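Local coordinates for protein dihydrophenazinedicarboxylate synthase (Burkholderia, PDB 4HMW) that catalyses FMN-dependent oxidations by molecular oxygen in the terminal steps of phenazine antibiotic biosynthesis, working as a dimer of the pyridoxamine 5'-phosphate oxidase family, at residues B[19-23]-B[33-37]; B[26-30]-B[198-202]; B[46-52]-B[101-107]; B[125-129]-B[171-177]. All blocks are in the same frame, centred on the assembly; numbering follows the deposited sequence.

Interaction 1. Residues B[19-23]-B[33-37]; sequences LFPEY and LLKRW
F20 presents one face to the indole of W37 in an edge-to-face (T-shaped) pair: W37 CZ2 sits over the centre of the phenylalanine ring, 3.6 Å from F20 CZ, with the planes at 68°. The opposite face is covered by CB of Y23, and L33 CD2 closes the edge at 4.0 Å from F20 CE1. The near-trans chi1 of F20 (-176°) carries the ring across to W37 although its CB points along the contact.

Beside this apolar layer, E22 bends at chi2 (91°) and lays CG on L33 CD1 at 3.6 Å, while its carboxylate serves two polar partners. OE2 of E22 takes a hydrogen bond from R36 NH1 at 3.0 Å, part of a salt bridge. The oxygen uses its anti lone pair and lies close to the guanidinium plane. The other oxygen, OE1, receives a bond of 2.6 Å from a water, which accepts the buried indole N-H, W37 NE1, at 2.9 Å.

The contact packs the loop before helix 30-43 back onto that helix. Strands of the sheet complete the surroundings: F187 of strand 184-189 meets W37 edge-to-face, and L199 of strand 197-204 touches both F20 and L33.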
# COMPACT_ATOMS: atom_id res chain seq x y z
N LEU B 19 7.09 -10.13 -19.61
CA LEU B 19 7.27 -9.33 -20.80
C LEU B 19 6.66 -7.96 -20.54
O LEU B 19 5.64 -7.83 -19.86
CB LEU B 19 6.56 -9.96 -21.98
CG LEU B 19 7.06 -9.47 -23.33
CD1 LEU B 19 8.35 -10.19 -23.73
CD2 LEU B 19 5.94 -9.62 -24.41
N PHE B 20 7.25 -6.95 -21.13
CA PHE B 20 6.83 -5.56 -20.87
C PHE B 20 7.31 -4.76 -22.09
O PHE B 20 8.18 -3.91 -21.99
CB PHE B 20 7.48 -5.10 -19.58
CG PHE B 20 7.07 -3.70 -19.10
CD1 PHE B 20 6.05 -2.97 -19.70
CD2 PHE B 20 7.74 -3.13 -18.02
CE1 PHE B 20 5.71 -1.72 -19.23
CE2 PHE B 20 7.40 -1.88 -17.55
CZ PHE B 20 6.38 -1.16 -18.17
N PRO B 21 6.71 -5.03 -23.24
CA PRO B 21 7.20 -4.35 -24.45
C PRO B 21 6.92 -2.86 -24.41
O PRO B 21 7.66 -2.11 -25.05
CB PRO B 21 6.41 -5.04 -25.58
CG PRO B 21 5.26 -5.70 -24.93
CD PRO B 21 5.75 -6.09 -23.55
N GLU B 22 5.92 -2.45 -23.63
CA GLU B 22 5.58 -1.02 -23.49
C GLU B 22 6.65 -0.20 -22.77
O GLU B 22 6.64 1.04 -22.81
CB GLU B 22 4.25 -0.89 -22.75
CG GLU B 22 3.09 -1.52 -23.48
CD GLU B 22 2.83 -3.00 -23.12
OE1 GLU B 22 3.65 -3.62 -22.38
OE2 GLU B 22 1.78 -3.52 -23.60
N TYR B 23 7.59 -0.87 -22.10
CA TYR B 23 8.67 -0.17 -21.44
C TYR B 23 9.44 0.65 -22.46
O TYR B 23 9.82 1.78 -22.19
CB TYR B 23 9.56 -1.19 -20.75
CG TYR B 23 10.83 -0.72 -20.07
CD1 TYR B 23 10.82 0.14 -18.94
CD2 TYR B 23 12.04 -1.21 -20.49
CE1 TYR B 23 11.98 0.51 -18.32
CE2 TYR B 23 13.20 -0.86 -19.84
CZ TYR B 23 13.19 -0.01 -18.78
OH TYR B 23 14.43 0.26 -18.20
N LEU B 33 -2.41 1.11 -20.30
CA LEU B 33 -1.41 0.14 -19.85
C LEU B 33 -1.88 -0.53 -18.55
O LEU B 33 -1.69 -1.73 -18.36
CB LEU B 33 -0.04 0.81 -19.66
CG LEU B 33 1.13 -0.10 -19.30
CD1 LEU B 33 1.29 -1.19 -20.33
CD2 LEU B 33 2.45 0.67 -19.14
N LEU B 34 -2.51 0.25 -17.68
CA LEU B 34 -3.09 -0.32 -16.47
C LEU B 34 -4.07 -1.44 -16.79
O LEU B 34 -4.02 -2.51 -16.20
CB LEU B 34 -3.77 0.78 -15.64
CG LEU B 34 -4.63 0.39 -14.44
CD1 LEU B 34 -3.81 -0.36 -13.43
CD2 LEU B 34 -5.27 1.69 -13.84
N LYS B 35 -4.95 -1.19 -17.75
CA LYS B 35 -5.91 -2.22 -18.13
C LYS B 35 -5.24 -3.44 -18.73
O LYS B 35 -5.70 -4.58 -18.50
CB LYS B 35 -6.96 -1.66 -19.06
CG LYS B 35 -7.89 -0.64 -18.41
CD LYS B 35 -9.00 -0.19 -19.39
CE LYS B 35 -9.88 0.83 -18.74
NZ LYS B 35 -10.73 1.52 -19.71
N ARG B 36 -4.19 -3.22 -19.52
CA ARG B 36 -3.51 -4.36 -20.14
C ARG B 36 -2.87 -5.22 -19.06
O ARG B 36 -2.97 -6.44 -19.08
CB ARG B 36 -2.42 -3.88 -21.10
CG ARG B 36 -2.92 -3.41 -22.45
CD ARG B 36 -1.74 -3.10 -23.38
NE ARG B 36 -2.15 -2.19 -24.44
CZ ARG B 36 -1.32 -1.53 -25.23
NH1 ARG B 36 -0.02 -1.68 -25.08
NH2 ARG B 36 -1.81 -0.71 -26.17
N TRP B 37 -2.22 -4.56 -18.09
CA TRP B 37 -1.58 -5.25 -17.01
C TRP B 37 -2.58 -6.03 -16.16
O TRP B 37 -2.28 -7.17 -15.77
CB TRP B 37 -0.70 -4.32 -16.14
CG TRP B 37 0.66 -4.11 -16.69
CD1 TRP B 37 1.05 -4.20 -17.99
CD2 TRP B 37 1.86 -3.79 -15.94
NE1 TRP B 37 2.41 -4.00 -18.10
CE2 TRP B 37 2.93 -3.73 -16.86
CE3 TRP B 37 2.11 -3.58 -14.60
CZ2 TRP B 37 4.25 -3.47 -16.47
CZ3 TRP B 37 3.41 -3.28 -14.20
CH2 TRP B 37 4.47 -3.24 -15.14
O HOH W 1 3.31 -5.36 -20.47

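Interaction 2. Residues B[26-30]-B[198-202]; sequences PPSEP and RLRYE. With FMN (flavin mononucleotide), chain C.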
# COMPACT_ATOMS: atom_id res chain seq x y z
N PRO B 26 5.80 3.20 -24.91
CA PRO B 26 4.62 3.35 -24.05
C PRO B 26 3.35 3.81 -24.76
O PRO B 26 3.45 4.64 -25.64
CB PRO B 26 5.06 4.43 -23.07
CG PRO B 26 6.55 4.43 -23.14
CD PRO B 26 6.89 4.12 -24.52
N PRO B 27 2.17 3.29 -24.37
CA PRO B 27 0.91 3.87 -24.85
C PRO B 27 0.81 5.34 -24.46
O PRO B 27 1.38 5.76 -23.46
CB PRO B 27 -0.15 3.07 -24.10
CG PRO B 27 0.50 1.85 -23.64
CD PRO B 27 1.96 2.12 -23.50
N SER B 28 0.06 6.13 -25.21
CA SER B 28 -0.03 7.56 -24.92
C SER B 28 -0.71 7.85 -23.58
O SER B 28 -0.43 8.86 -22.97
CB SER B 28 -0.78 8.29 -26.04
OG SER B 28 -2.05 7.71 -26.26
N GLU B 29 -1.61 6.98 -23.15
CA GLU B 29 -2.34 7.16 -21.88
C GLU B 29 -2.02 6.01 -20.93
O GLU B 29 -2.08 4.86 -21.31
CB GLU B 29 -3.86 7.16 -22.13
CG GLU B 29 -4.36 8.24 -23.03
CD GLU B 29 -4.83 9.46 -22.28
OE1 GLU B 29 -4.74 9.46 -21.03
OE2 GLU B 29 -5.30 10.42 -22.93
N PRO B 30 -1.72 6.32 -19.68
CA PRO B 30 -1.33 5.23 -18.77
C PRO B 30 -2.50 4.27 -18.42
O PRO B 30 -2.29 3.09 -18.17
CB PRO B 30 -0.79 5.96 -17.54
CG PRO B 30 -1.45 7.32 -17.59
CD PRO B 30 -1.59 7.65 -19.05
N ARG B 198 11.23 0.20 -14.99
CA ARG B 198 10.48 1.26 -14.30
C ARG B 198 10.06 2.30 -15.30
O ARG B 198 10.90 2.93 -15.91
CB ARG B 198 11.33 1.93 -13.23
CG ARG B 198 11.85 0.99 -12.12
CD ARG B 198 12.49 1.80 -11.02
NE ARG B 198 11.50 2.66 -10.35
CZ ARG B 198 11.79 3.58 -9.42
NH1 ARG B 198 13.04 3.79 -9.05
NH2 ARG B 198 10.79 4.29 -8.88
N LEU B 199 8.75 2.45 -15.49
CA LEU B 199 8.20 3.40 -16.43
C LEU B 199 7.30 4.35 -15.69
O LEU B 199 6.27 3.95 -15.12
CB LEU B 199 7.39 2.66 -17.51
CG LEU B 199 6.73 3.55 -18.57
CD1 LEU B 199 7.77 4.23 -19.47
CD2 LEU B 199 5.78 2.69 -19.42
N ARG B 200 7.68 5.61 -15.69
CA ARG B 200 6.91 6.67 -15.04
C ARG B 200 6.15 7.52 -16.05
O ARG B 200 6.71 7.94 -17.05
CB ARG B 200 7.85 7.57 -14.22
CG ARG B 200 7.17 8.84 -13.73
CD ARG B 200 8.12 9.81 -13.04
NE ARG B 200 8.68 9.33 -11.80
CZ ARG B 200 9.80 9.81 -11.25
NH1 ARG B 200 10.51 10.75 -11.88
NH2 ARG B 200 10.25 9.32 -10.09
N TYR B 201 4.85 7.69 -15.79
CA TYR B 201 4.00 8.64 -16.51
C TYR B 201 3.70 9.85 -15.63
O TYR B 201 3.29 9.69 -14.48
CB TYR B 201 2.65 8.05 -16.82
CG TYR B 201 2.57 7.11 -18.02
CD1 TYR B 201 3.00 5.79 -17.91
CD2 TYR B 201 2.06 7.54 -19.24
CE1 TYR B 201 2.90 4.92 -18.98
CE2 TYR B 201 1.98 6.68 -20.33
CZ TYR B 201 2.40 5.36 -20.18
OH TYR B 201 2.31 4.48 -21.21
N GLU B 202 3.86 11.04 -16.17
CA GLU B 202 3.49 12.26 -15.44
C GLU B 202 2.63 13.14 -16.33
O GLU B 202 2.93 13.32 -17.49
CB GLU B 202 4.72 13.08 -15.04
CG GLU B 202 5.61 12.49 -13.98
CD GLU B 202 6.95 13.24 -13.82
OE1 GLU B 202 7.82 13.13 -14.73
OE2 GLU B 202 7.13 13.98 -12.80
N1 FMN C . 13.32 -0.38 -2.62
C2 FMN C . 14.15 0.06 -1.62
O2 FMN C . 14.73 1.12 -1.71
N3 FMN C . 14.29 -0.69 -0.48
C4 FMN C . 13.66 -1.90 -0.35
O4 FMN C . 13.82 -2.55 0.71
C4A FMN C . 12.84 -2.36 -1.37
N5 FMN C . 12.23 -3.60 -1.28
C5A FMN C . 11.38 -4.01 -2.32
C6 FMN C . 10.74 -5.22 -2.21
C7 FMN C . 9.88 -5.64 -3.20
C7M FMN C . 9.21 -6.96 -3.04
C8 FMN C . 9.69 -4.86 -4.34
C8M FMN C . 8.75 -5.29 -5.41
C9 FMN C . 10.33 -3.64 -4.45
C9A FMN C . 11.21 -3.23 -3.46
N10 FMN C . 11.90 -1.99 -3.55
C10 FMN C . 12.70 -1.59 -2.51
C1' FMN C . 11.80 -1.07 -4.72
C2' FMN C . 10.72 -0.01 -4.49
O2' FMN C . 9.40 -0.55 -4.64
C3' FMN C . 10.87 1.18 -5.44
O3' FMN C . 10.83 0.69 -6.77
C4' FMN C . 12.17 1.97 -5.17
O4' FMN C . 12.49 1.90 -3.79
C5' FMN C . 12.08 3.40 -5.69
O5' FMN C . 10.95 4.05 -5.13
P FMN C . 10.78 5.64 -5.23
O1P FMN C . 11.76 6.27 -4.26
O2P FMN C . 11.10 6.06 -6.67
O3P FMN C . 9.38 5.90 -4.80
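Strand 197-204, in the FMN-binding split-barrel fold of the pyridoxamine 5'-phosphate oxidase family, illustrates how one strand can serve two sites: residues on one side of it hold the proline-rich lead-in to helix 30-43, and R198 on the other reaches FMN. Y201 carries the first task. Its ring is roofed by P30, whose CB lies over the centre of one face, 3.6 Å from the ring centroid and almost on the ring normal, a CH-pi contact. The phenol group extends past this proline to the backbone of P27, and Y201 OH donates a hydrogen bond of 2.8 Å to P27 O, arriving 15° from the carbonyl plane. P27 O itself sits at the ring's edge, in its plane, so one bond and one proline fix the ring from two directions. P26 adds apolar cover: its CB is 4.0 Å from Y201 CZ, and its CG is 3.9 Å from L199 CD1. W208 and T210 of strand 207-212 also pack against the tyrosine.

The cofactor lies at the dimer interface, with the second subunit supplying further FMN ligands, among them R66, K88 and S146. R198 folds its chain at chi3 (65°), which brings the guanidinium up to the phosphate. E186 of the same chain forms a salt bridge with R198 NE, and S146 of the second subunit is hydrogen-bonded to R198 NH1. The remaining nitrogen completes the grip: R198 NH2 donates to the phosphate oxygen O2P of FMN at 2.8 Å, nearly straight at 168°.

Interaction 3. Residues B[46-52]-B[101-107]; sequences VREPKAL and LLYWRET
V46, W104 and E106 make the tight end of this contact. V46 lays CG1 3.7 Å from W104 CD1, the two side chains crossing at about a right angle, and the same methyl meets the carboxylate of E106. The E106 chain bends at chi2 (92°), which brings OE2 to the backbone of R47: R47 N donates to E106 OE2 at 2.9 Å, almost straight at 171° but from above the carboxylate plane. At the same carboxylate a water bridges E106 OE1 and R47 O. W104 makes the second direct bond, NE1 to P49 O at 2.9 Å, in the carbonyl plane, on a lone pair and near the indole plane. L52 CD1 touches L102 CD2 at 3.7 Å.

Where the two segments diverge, waters mediate the contact instead. One links P49 O, A51 O and Y103 N; a second donates to A51 O and to L101 O, 2.8 Å from each oxygen.

E48 and Y103 line FMN pockets; E48 OE1 is hydrogen-bonded to Y103 OH of the second subunit, and Y103 OH to E48 OE1 of that subunit. The segments join the type I turn E48-A51 to the end of strand 97-104, with A41 and L38 of helix 30-43 packed on W104.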
# COMPACT_ATOMS: atom_id res chain seq x y z
N VAL B 46 -3.05 -14.22 -10.86
CA VAL B 46 -2.73 -13.42 -9.69
C VAL B 46 -3.88 -13.44 -8.67
O VAL B 46 -5.05 -13.22 -9.02
CB VAL B 46 -2.43 -11.96 -10.09
CG1 VAL B 46 -2.34 -11.06 -8.84
CG2 VAL B 46 -1.14 -11.88 -10.93
N ARG B 47 -3.56 -13.71 -7.40
CA ARG B 47 -4.56 -13.67 -6.32
C ARG B 47 -4.88 -12.24 -5.90
O ARG B 47 -3.97 -11.47 -5.56
CB ARG B 47 -4.05 -14.45 -5.10
CG ARG B 47 -5.07 -14.56 -3.99
CD ARG B 47 -4.60 -15.50 -2.91
NE ARG B 47 -5.66 -15.76 -1.94
CZ ARG B 47 -5.58 -16.68 -0.99
NH1 ARG B 47 -4.49 -17.43 -0.91
NH2 ARG B 47 -6.58 -16.85 -0.14
N GLU B 48 -6.17 -11.88 -5.96
CA GLU B 48 -6.68 -10.55 -5.57
C GLU B 48 -5.86 -9.43 -6.21
O GLU B 48 -5.23 -8.60 -5.50
CB GLU B 48 -6.69 -10.36 -4.05
CG GLU B 48 -7.78 -11.19 -3.34
CD GLU B 48 -7.83 -10.95 -1.82
OE1 GLU B 48 -7.68 -9.78 -1.36
OE2 GLU B 48 -8.01 -11.95 -1.10
N PRO B 49 -5.87 -9.37 -7.55
CA PRO B 49 -5.08 -8.34 -8.23
C PRO B 49 -5.59 -6.93 -7.95
O PRO B 49 -4.82 -5.99 -8.06
CB PRO B 49 -5.22 -8.71 -9.72
CG PRO B 49 -6.47 -9.50 -9.83
CD PRO B 49 -6.58 -10.25 -8.51
N LYS B 50 -6.85 -6.77 -7.55
CA LYS B 50 -7.44 -5.43 -7.42
C LYS B 50 -7.31 -4.86 -6.02
O LYS B 50 -7.88 -3.79 -5.74
CB LYS B 50 -8.92 -5.46 -7.86
CG LYS B 50 -9.12 -5.92 -9.31
CD LYS B 50 -10.51 -5.60 -9.86
CE LYS B 50 -11.60 -6.37 -9.14
NZ LYS B 50 -12.92 -5.67 -9.21
N ALA B 51 -6.57 -5.56 -5.14
CA ALA B 51 -6.35 -5.07 -3.78
C ALA B 51 -5.37 -3.91 -3.78
O ALA B 51 -4.15 -4.08 -3.87
CB ALA B 51 -5.86 -6.18 -2.87
N LEU B 52 -5.91 -2.71 -3.67
CA LEU B 52 -5.16 -1.49 -3.81
C LEU B 52 -4.82 -0.94 -2.42
O LEU B 52 -5.72 -0.74 -1.58
CB LEU B 52 -6.06 -0.49 -4.57
CG LEU B 52 -5.47 0.88 -4.94
CD1 LEU B 52 -4.50 0.73 -6.08
CD2 LEU B 52 -6.56 1.87 -5.29
N LEU B 101 -1.50 1.73 -4.53
CA LEU B 101 -0.44 0.83 -4.97
C LEU B 101 -1.00 -0.56 -5.17
O LEU B 101 -1.64 -1.11 -4.27
CB LEU B 101 0.69 0.81 -3.93
CG LEU B 101 1.93 -0.01 -4.32
CD1 LEU B 101 2.64 0.68 -5.47
CD2 LEU B 101 2.88 -0.19 -3.12
N LEU B 102 -0.76 -1.13 -6.34
CA LEU B 102 -1.03 -2.56 -6.62
C LEU B 102 0.28 -3.30 -6.63
O LEU B 102 1.28 -2.77 -7.13
CB LEU B 102 -1.69 -2.72 -8.00
CG LEU B 102 -3.03 -2.06 -8.22
CD1 LEU B 102 -3.53 -2.14 -9.69
CD2 LEU B 102 -4.04 -2.69 -7.27
N TYR B 103 0.30 -4.51 -6.08
CA TYR B 103 1.51 -5.31 -6.09
C TYR B 103 1.13 -6.74 -6.23
O TYR B 103 0.38 -7.29 -5.41
CB TYR B 103 2.40 -5.11 -4.83
CG TYR B 103 3.54 -6.11 -4.76
CD1 TYR B 103 4.36 -6.30 -5.86
CD2 TYR B 103 3.84 -6.81 -3.57
CE1 TYR B 103 5.41 -7.21 -5.83
CE2 TYR B 103 4.90 -7.73 -3.52
CZ TYR B 103 5.67 -7.92 -4.65
OH TYR B 103 6.70 -8.84 -4.64
N TRP B 104 1.68 -7.35 -7.27
CA TRP B 104 1.38 -8.73 -7.65
C TRP B 104 2.62 -9.61 -7.48
O TRP B 104 3.52 -9.58 -8.31
CB TRP B 104 0.89 -8.77 -9.09
CG TRP B 104 -0.28 -7.87 -9.35
CD1 TRP B 104 -1.26 -7.49 -8.47
CD2 TRP B 104 -0.58 -7.23 -10.60
NE1 TRP B 104 -2.16 -6.65 -9.10
CE2 TRP B 104 -1.77 -6.46 -10.40
CE3 TRP B 104 0.04 -7.19 -11.85
CZ2 TRP B 104 -2.34 -5.71 -11.42
CZ3 TRP B 104 -0.53 -6.44 -12.86
CH2 TRP B 104 -1.69 -5.67 -12.64
N ARG B 105 2.64 -10.38 -6.41
CA ARG B 105 3.80 -11.20 -6.08
C ARG B 105 4.09 -12.20 -7.20
O ARG B 105 5.26 -12.52 -7.48
CB ARG B 105 3.56 -11.95 -4.76
CG ARG B 105 3.55 -11.06 -3.55
CD ARG B 105 2.65 -11.60 -2.43
NE ARG B 105 2.87 -10.97 -1.13
CZ ARG B 105 2.32 -9.81 -0.77
NH1 ARG B 105 1.53 -9.17 -1.62
NH2 ARG B 105 2.52 -9.32 0.44
N GLU B 106 3.04 -12.69 -7.84
CA GLU B 106 3.18 -13.78 -8.82
C GLU B 106 3.94 -13.37 -10.07
O GLU B 106 4.62 -14.18 -10.66
CB GLU B 106 1.81 -14.35 -9.23
CG GLU B 106 1.05 -15.04 -8.12
CD GLU B 106 0.09 -14.12 -7.36
OE1 GLU B 106 0.32 -12.88 -7.33
OE2 GLU B 106 -0.91 -14.65 -6.80
N THR B 107 3.83 -12.10 -10.47
CA THR B 107 4.49 -11.60 -11.65
C THR B 107 5.57 -10.57 -11.39
O THR B 107 6.17 -10.06 -12.33
CB THR B 107 3.49 -10.93 -12.59
OG1 THR B 107 2.89 -9.84 -11.89
CG2 THR B 107 2.38 -11.92 -13.01
O HOH W 2 -1.17 -11.81 -5.22
O HOH W 3 -2.68 -5.58 -5.65
O HOH W 4 -1.58 -3.52 -2.81

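Interaction 4. Residues B[125-129]-B[171-177]; sequences NDKLW and RPPRFVG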
# COMPACT_ATOMS: atom_id res chain seq x y z
N ASN B 125 -23.62 6.76 -7.58
CA ASN B 125 -23.60 6.13 -6.26
C ASN B 125 -24.77 5.17 -6.08
O ASN B 125 -24.63 4.09 -5.50
CB ASN B 125 -23.62 7.17 -5.15
CG ASN B 125 -22.39 8.03 -5.13
OD1 ASN B 125 -21.31 7.62 -5.59
ND2 ASN B 125 -22.52 9.21 -4.54
N ASP B 126 -25.94 5.57 -6.59
CA ASP B 126 -27.11 4.71 -6.46
C ASP B 126 -26.87 3.40 -7.20
O ASP B 126 -27.18 2.32 -6.69
CB ASP B 126 -28.36 5.42 -6.96
CG ASP B 126 -28.83 6.52 -6.01
OD1 ASP B 126 -28.52 6.45 -4.80
OD2 ASP B 126 -29.54 7.45 -6.47
N LYS B 127 -26.29 3.48 -8.39
CA LYS B 127 -26.05 2.28 -9.19
C LYS B 127 -25.09 1.35 -8.47
O LYS B 127 -25.28 0.13 -8.45
CB LYS B 127 -25.48 2.67 -10.55
CG LYS B 127 -25.97 1.83 -11.68
N LEU B 128 -24.05 1.92 -7.87
CA LEU B 128 -23.05 1.13 -7.18
C LEU B 128 -23.67 0.41 -5.99
O LEU B 128 -23.39 -0.75 -5.76
CB LEU B 128 -21.88 2.00 -6.71
CG LEU B 128 -20.91 2.39 -7.81
CD1 LEU B 128 -20.09 3.57 -7.39
CD2 LEU B 128 -19.99 1.21 -8.13
N TRP B 129 -24.53 1.10 -5.26
CA TRP B 129 -25.22 0.48 -4.13
C TRP B 129 -26.14 -0.63 -4.62
O TRP B 129 -26.19 -1.69 -4.00
CB TRP B 129 -25.99 1.54 -3.36
CG TRP B 129 -26.83 1.05 -2.20
CD1 TRP B 129 -28.19 0.87 -2.18
CD2 TRP B 129 -26.37 0.75 -0.89
NE1 TRP B 129 -28.60 0.47 -0.93
CE2 TRP B 129 -27.50 0.40 -0.11
CE3 TRP B 129 -25.11 0.75 -0.28
CZ2 TRP B 129 -27.41 0.03 1.23
CZ3 TRP B 129 -25.01 0.38 1.04
CH2 TRP B 129 -26.16 0.03 1.79
N ARG B 171 -29.87 3.62 0.15
CA ARG B 171 -28.46 3.90 0.21
C ARG B 171 -28.19 4.94 1.29
O ARG B 171 -28.69 6.04 1.18
CB ARG B 171 -27.94 4.42 -1.13
CG ARG B 171 -26.46 4.75 -1.07
CD ARG B 171 -25.89 5.17 -2.40
NE ARG B 171 -26.50 6.39 -2.95
CZ ARG B 171 -26.08 7.62 -2.71
NH1 ARG B 171 -25.05 7.86 -1.90
NH2 ARG B 171 -26.68 8.63 -3.29
N PRO B 172 -27.42 4.61 2.33
CA PRO B 172 -27.05 5.65 3.30
C PRO B 172 -26.28 6.76 2.61
O PRO B 172 -25.45 6.44 1.78
CB PRO B 172 -26.12 4.91 4.27
CG PRO B 172 -26.36 3.46 4.07
CD PRO B 172 -26.85 3.29 2.67
N PRO B 173 -26.51 8.02 2.97
CA PRO B 173 -25.82 9.12 2.28
C PRO B 173 -24.29 9.00 2.38
O PRO B 173 -23.60 9.47 1.48
CB PRO B 173 -26.34 10.39 3.00
CG PRO B 173 -27.18 9.88 4.19
CD PRO B 173 -27.60 8.50 3.86
N ARG B 174 -23.79 8.35 3.43
CA ARG B 174 -22.33 8.19 3.57
C ARG B 174 -21.75 7.19 2.60
O ARG B 174 -20.54 7.20 2.39
CB ARG B 174 -21.94 7.80 4.99
CG ARG B 174 -22.39 6.40 5.45
CD ARG B 174 -22.13 6.19 6.94
NE ARG B 174 -22.67 4.92 7.41
CZ ARG B 174 -23.93 4.73 7.78
NH1 ARG B 174 -24.81 5.72 7.72
NH2 ARG B 174 -24.32 3.54 8.20
N PHE B 175 -22.58 6.32 2.03
CA PHE B 175 -22.03 5.37 1.06
C PHE B 175 -21.90 6.04 -0.30
O PHE B 175 -22.90 6.36 -0.95
CB PHE B 175 -22.91 4.12 0.93
CG PHE B 175 -22.33 3.08 -0.00
CD1 PHE B 175 -22.64 3.10 -1.35
CD2 PHE B 175 -21.44 2.11 0.47
CE1 PHE B 175 -22.08 2.15 -2.22
CE2 PHE B 175 -20.89 1.16 -0.40
CZ PHE B 175 -21.20 1.18 -1.73
N VAL B 176 -20.65 6.25 -0.72
CA VAL B 176 -20.38 7.01 -1.92
C VAL B 176 -19.26 6.38 -2.75
O VAL B 176 -18.47 5.58 -2.24
CB VAL B 176 -19.96 8.45 -1.57
CG1 VAL B 176 -21.06 9.14 -0.78
CG2 VAL B 176 -18.68 8.49 -0.76
N GLY B 177 -19.21 6.74 -4.02
CA GLY B 177 -18.11 6.32 -4.87
C GLY B 177 -17.18 7.48 -5.16
O GLY B 177 -17.58 8.65 -5.11
O HOH W 5 -19.76 10.57 -4.43
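W129 places its indole against R171 by a CG anti to the backbone N (chi1 177°), while R171, extended through chi2, turns at chi3 (62°) to set its guanidinium over N125 CB. These groups belong to a helix-on-sheet packing: helix 122-130 covers the type I turn P172-F175 and the start of strand 175-182, and the axes of 125-129 and 175-177 approach to 7.8 Å. One indole face carries two CH-pi contacts, R171 CA over the five-membered ring and P172 CD over the six-membered one, the latter carbon 3.4 Å from W129 CH2. The indole edge then meets the face of F175 in a T-shaped pair, with W129 CE3 3.6 Å from F175 CD1.

D126 OD1 receives R171 NE at 2.7 Å in a salt bridge, R171 NH1 binds F175 O at 2.8 Å within its own segment, and E122 takes up R171 NH2. N125 CB covers the centre of one guanidinium face, 3.5 Å from R171 CZ. Nearby, L128 and F175 both touch C81, an FMN-binding residue, and W129 packs on S140, which probably binds substrate. The amide of N125 bridges to the strand: G177 N donates to N125 OD1 at 2.8 Å, approaching from above the carbonyl plane.

In the fold
From the N terminus, the chain first closes a short loop at interaction 1, which folds residues 19-23 onto helix 30-43. Residues 26-30, between the segments of interaction 1, pack against 198-202, so interaction 2 crosses interaction 1; the two touch, as where E22 meets P27. Interaction 2 closes a loop of 167 residues holding interactions 3 and 4, which follow each other in series. Interaction 3 joins the run-in to strand 51-57 with the end of strand 97-104 and meets interaction 1 where the backbone oxygen of W37 touches the W104 ring. Interaction 4 seats helix 122-130 on strand 175-182, across the chain's centre from interactions 1, 2 and 3. Interactions 2, 3 and 4 all reach the same antiparallel sheet.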